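Side-chain contacts in ARO (armadillo repeats only protein) (Plasmodium falciparum Santa Lucia, PDB 5EWP), which probably acts in moving rhoptries to the apical pole of the parasite and attaching them there, through an armadillo-repeat surface for binding other proteins: residues A53-K56 and A60-A63; D20-E25 and Q29-L34. One frame throughout, in Å; residues are numbered along the deposited sequence.

Contact 1: residues A53-K56 and A60-A63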
loop_
_atom_site.group_PDB
_atom_site.type_symbol
_atom_site.label_atom_id
_atom_site.label_comp_id
_atom_site.label_asym_id
_atom_site.label_seq_id
_atom_site.Cartn_x
_atom_site.Cartn_y
_atom_site.Cartn_z
ATOM N N ALA A 53 10.578 7.964 3.507
ATOM C CA ALA A 53 11.730 8.480 4.256
ATOM C C ALA A 53 13.041 7.985 3.657
ATOM O O ALA A 53 13.131 6.846 3.207
ATOM C CB ALA A 53 11.627 8.076 5.708
ATOM N N ASP A 54 14.068 8.836 3.635
ATOM C CA ASP A 54 15.369 8.418 3.097
ATOM C C ASP A 54 15.921 7.150 3.765
ATOM O O ASP A 54 15.967 7.060 4.996
ATOM C CB ASP A 54 16.398 9.540 3.261
ATOM C CG ASP A 54 16.055 10.772 2.447
ATOM O OD1 ASP A 54 15.286 10.655 1.472
ATOM O OD2 ASP A 54 16.540 11.864 2.810
ATOM N N PRO A 55 16.343 6.170 2.952
ATOM C CA PRO A 55 16.996 4.980 3.514
ATOM C C PRO A 55 18.196 5.361 4.374
ATOM O O PRO A 55 18.987 6.208 3.953
ATOM C CB PRO A 55 17.414 4.192 2.267
ATOM C CG PRO A 55 16.354 4.549 1.254
ATOM C CD PRO A 55 16.064 6.021 1.512
ATOM N N LYS A 56 18.305 4.770 5.560
ATOM C CA LYS A 56 19.385 5.107 6.480
ATOM C C LYS A 56 20.361 3.951 6.648
ATOM O O LYS A 56 21.429 4.100 7.269
ATOM C CB LYS A 56 18.811 5.518 7.849
ATOM C CG LYS A 56 17.863 6.718 7.776
ATOM C CD LYS A 56 17.493 7.291 9.158
ATOM C CE LYS A 56 17.344 6.214 10.231
ATOM N NZ LYS A 56 15.962 5.654 10.365
ATOM N N ALA A 60 17.297 -0.794 4.253
ATOM C CA ALA A 60 16.241 0.019 3.660
ATOM C C ALA A 60 16.548 0.377 2.201
ATOM O O ALA A 60 15.642 0.489 1.375
ATOM C CB ALA A 60 16.025 1.275 4.476
ATOM N N LEU A 61 17.824 0.564 1.888
ATOM C CA LEU A 61 18.220 0.892 0.528
ATOM C C LEU A 61 17.949 -0.273 -0.432
ATOM O O LEU A 61 17.561 -0.080 -1.586
ATOM C CB LEU A 61 19.693 1.257 0.504
ATOM C CG LEU A 61 20.221 1.832 -0.808
ATOM C CD1 LEU A 61 19.494 3.112 -1.184
ATOM C CD2 LEU A 61 21.715 2.063 -0.656
ATOM N N SER A 62 18.161 -1.488 0.065
ATOM C CA SER A 62 17.933 -2.696 -0.722
ATOM C C SER A 62 16.441 -2.871 -0.983
ATOM O O SER A 62 16.034 -3.191 -2.097
ATOM C CB SER A 62 18.508 -3.908 0.004
ATOM O OG SER A 62 19.929 -3.811 0.109
ATOM N N ALA A 63 15.629 -2.640 0.043
ATOM C CA ALA A 63 14.176 -2.664 -0.112
ATOM C C ALA A 63 13.749 -1.633 -1.162
ATOM O O ALA A 63 12.851 -1.891 -1.966
ATOM C CB ALA A 63 13.484 -2.402 1.227
#
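L61 has its CG anti to the backbone N (chi1 -171°), and the second torsion (chi2 60°) turns CD1 to lie 4.2 Å from P55 CB. P55 itself is in an extended stretch of loop (psi 134°), with its CB directed toward the first turns of helix 58-70. That one carbon carries most of the contact. It lies 3.7 Å from L61 N and 3.8 Å from L61 CA, so the ring rests on the backbone where A60 joins L61. The A60 methyl and the L61 CB methylene meet it from different directions. A60 CB is 3.9 Å from P55 CB, and L61 CB is 4.1 Å from it. Further round the ring, P55 CG lies alongside the carbonyl of A60, 4.1 Å from A60 O. All of this is van der Waals contact. The chain doubles back here, and the proline ring packs against the helix that begins just after it.

The polar groups nearby look elsewhere. A60 O is hydrogen-bonded by T64 OG1, and A60 N has a weak hydrogen bond with T57 OG1, just ahead of the helix. K56 CB points away from the helix, and its NZ forms salt bridges with E99 and D101.

Around the contact, L44 of the preceding loop touches P55. A60 is buried and packs on D101 and R102 of helix 100-113. L61 touches I41 and M48 in the loop and F19 of helix 14-25. Helix 58-70 therefore starts between the loop before it, helix 14-25 and helix 100-113.

Contact 2: residues D20-E25 and Q29-L34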
loop_
_atom_site.group_PDB
_atom_site.type_symbol
_atom_site.label_atom_id
_atom_site.label_comp_id
_atom_site.label_asym_id
_atom_site.label_seq_id
_atom_site.Cartn_x
_atom_site.Cartn_y
_atom_site.Cartn_z
ATOM N N ASP A 20 26.591 -3.046 -3.750
ATOM C CA ASP A 20 27.084 -2.480 -5.006
ATOM C C ASP A 20 27.088 -3.505 -6.122
ATOM O O ASP A 20 26.756 -3.193 -7.264
ATOM C CB ASP A 20 28.490 -1.899 -4.822
ATOM C CG ASP A 20 28.481 -0.637 -3.992
ATOM O OD1 ASP A 20 27.389 -0.041 -3.841
ATOM O OD2 ASP A 20 29.561 -0.229 -3.504
ATOM N N LYS A 21 27.446 -4.737 -5.788
ATOM C CA LYS A 21 27.457 -5.797 -6.785
ATOM C C LYS A 21 26.033 -6.174 -7.188
ATOM O O LYS A 21 25.739 -6.351 -8.373
ATOM C CB LYS A 21 28.218 -7.017 -6.264
ATOM C CG LYS A 21 28.381 -8.134 -7.298
ATOM C CD LYS A 21 29.195 -9.283 -6.742
ATOM C CE LYS A 21 29.387 -10.386 -7.772
ATOM N NZ LYS A 21 28.104 -11.072 -8.095
ATOM N N ALA A 22 25.145 -6.295 -6.206
ATOM C CA ALA A 22 23.751 -6.600 -6.501
ATOM C C ALA A 22 23.140 -5.528 -7.407
ATOM O O ALA A 22 22.355 -5.837 -8.303
ATOM C CB ALA A 22 22.953 -6.748 -5.215
ATOM N N TYR A 23 23.526 -4.273 -7.182
ATOM C CA TYR A 23 23.014 -3.144 -7.952
ATOM C C TYR A 23 23.454 -3.214 -9.417
ATOM O O TYR A 23 22.635 -3.064 -10.337
ATOM C CB TYR A 23 23.472 -1.825 -7.323
ATOM C CG TYR A 23 22.975 -0.587 -8.036
ATOM C CD1 TYR A 23 21.746 -0.020 -7.710
ATOM C CD2 TYR A 23 23.733 0.019 -9.035
ATOM C CE1 TYR A 23 21.285 1.110 -8.353
ATOM C CE2 TYR A 23 23.277 1.150 -9.684
ATOM C CZ TYR A 23 22.051 1.692 -9.337
ATOM O OH TYR A 23 21.591 2.820 -9.974
ATOM N N ASP A 24 24.748 -3.418 -9.629
ATOM C CA ASP A 24 25.290 -3.590 -10.978
ATOM C C ASP A 24 24.611 -4.729 -11.737
ATOM O O ASP A 24 24.502 -4.677 -12.957
ATOM C CB ASP A 24 26.802 -3.847 -10.936
ATOM C CG ASP A 24 27.582 -2.681 -10.369
ATOM O OD1 ASP A 24 27.109 -1.524 -10.470
ATOM O OD2 ASP A 24 28.681 -2.925 -9.822
ATOM N N GLU A 25 24.155 -5.754 -11.021
ATOM C CA GLU A 25 23.664 -6.964 -11.677
ATOM C C GLU A 25 22.158 -7.232 -11.549
ATOM O O GLU A 25 21.696 -8.306 -11.947
ATOM C CB GLU A 25 24.430 -8.176 -11.136
ATOM C CG GLU A 25 25.944 -8.079 -11.325
ATOM C CD GLU A 25 26.715 -9.182 -10.614
ATOM O OE1 GLU A 25 26.093 -10.035 -9.948
ATOM O OE2 GLU A 25 27.959 -9.196 -10.726
ATOM N N GLN A 29 17.690 -11.729 -5.592
ATOM C CA GLN A 29 17.835 -12.534 -4.381
ATOM C C GLN A 29 18.791 -11.895 -3.384
ATOM O O GLN A 29 18.565 -11.940 -2.166
ATOM C CB GLN A 29 18.320 -13.948 -4.704
ATOM C CG GLN A 29 18.362 -14.863 -3.482
ATOM C CD GLN A 29 16.985 -15.114 -2.892
ATOM O OE1 GLN A 29 16.186 -15.874 -3.450
ATOM N NE2 GLN A 29 16.695 -14.478 -1.770
ATOM N N GLU A 30 19.864 -11.305 -3.891
ATOM C CA GLU A 30 20.832 -10.682 -2.982
ATOM C C GLU A 30 20.234 -9.436 -2.312
ATOM O O GLU A 30 20.426 -9.214 -1.112
ATOM C CB GLU A 30 22.114 -10.326 -3.734
ATOM C CG GLU A 30 23.248 -9.852 -2.867
ATOM C CD GLU A 30 23.768 -10.898 -1.898
ATOM O OE1 GLU A 30 23.451 -12.096 -2.045
ATOM O OE2 GLU A 30 24.534 -10.512 -0.995
ATOM N N PHE A 31 19.493 -8.641 -3.077
ATOM C CA PHE A 31 18.770 -7.509 -2.491
ATOM C C PHE A 31 17.818 -7.980 -1.384
ATOM O O PHE A 31 17.752 -7.376 -0.331
ATOM C CB PHE A 31 17.984 -6.739 -3.560
ATOM C CG PHE A 31 18.812 -5.741 -4.347
ATOM C CD1 PHE A 31 19.713 -4.903 -3.707
ATOM C CD2 PHE A 31 18.677 -5.642 -5.726
ATOM C CE1 PHE A 31 20.462 -3.982 -4.430
ATOM C CE2 PHE A 31 19.427 -4.731 -6.458
ATOM C CZ PHE A 31 20.319 -3.893 -5.804
ATOM N N VAL A 32 17.064 -9.055 -1.617
ATOM C CA VAL A 32 16.192 -9.560 -0.564
ATOM C C VAL A 32 16.985 -9.971 0.689
ATOM O O VAL A 32 16.602 -9.636 1.812
ATOM C CB VAL A 32 15.335 -10.736 -1.088
ATOM C CG1 VAL A 32 14.538 -11.377 0.039
ATOM C CG2 VAL A 32 14.388 -10.205 -2.137
ATOM N N ASN A 33 18.105 -10.669 0.492
ATOM C CA ASN A 33 18.955 -11.078 1.605
ATOM C C ASN A 33 19.521 -9.887 2.343
ATOM O O ASN A 33 19.754 -9.948 3.555
ATOM C CB ASN A 33 20.110 -11.958 1.119
ATOM C CG ASN A 33 19.638 -13.265 0.537
ATOM O OD1 ASN A 33 18.566 -13.754 0.887
ATOM N ND2 ASN A 33 20.439 -13.842 -0.352
ATOM N N LEU A 34 19.755 -8.808 1.598
ATOM C CA LEU A 34 20.357 -7.590 2.159
ATOM C C LEU A 34 19.353 -6.708 2.914
ATOM O O LEU A 34 19.750 -5.795 3.635
ATOM C CB LEU A 34 21.015 -6.790 1.038
ATOM C CG LEU A 34 22.367 -7.300 0.551
ATOM C CD1 LEU A 34 22.769 -6.498 -0.653
ATOM C CD2 LEU A 34 23.416 -7.172 1.670
#
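F31 lays its ring against A22 and Y23 of the preceding helix. Its CB starts out along the flank of helix 28-34. CG stands anti to the carbonyl carbon (chi1 -82°), which swings the ring across to the other helix. CD1 lies 4.0 Å from A22 CB. CE1 is closer, at 3.8 Å from the same methyl. A22 CB sits over one ring face in a CH-pi contact, 14° off the normal and displaced toward the rim. CE2 lies 3.6 Å from A22 O. CZ, at the tip, reaches the backbone 3.5 Å from Y23 N. The A22 methyl also meets E30 CG at 3.9 Å. E30 then bends at its second torsion, and its OE2 forms a salt bridge with R18.

The helix segments run roughly antiparallel, at 146°, and their axes come within 9.4 Å. They form a helical hairpin across a short turn. Helix 58-70 packs along it: L66 touches F31, S62 touches L34 and Q65 touches Y23. The F31 ring also meets that of F19 on helix 14-25.

Contacts 1 and 2 lie near the N-terminal end of the modelled chain, their centres about 14 Å apart. Contact 2 is the more buried: two of its four touching residues are buried, A22 and F31, against one of four, A60, in contact 1. Contact 2 joins two helices, 14-25 and 28-34; contact 1 sets a loop on the start of helix 58-70. Their chemistry differs accordingly. Contact 2 uses an aromatic face on a buried methyl. Contact 1 is a smaller aliphatic patch built round one proline. Both have salt bridges beside the apolar contact. S62 joins the two directly: its OG lies 3.3 Å from L34 CB, so helix 58-70 packs on helix 28-34.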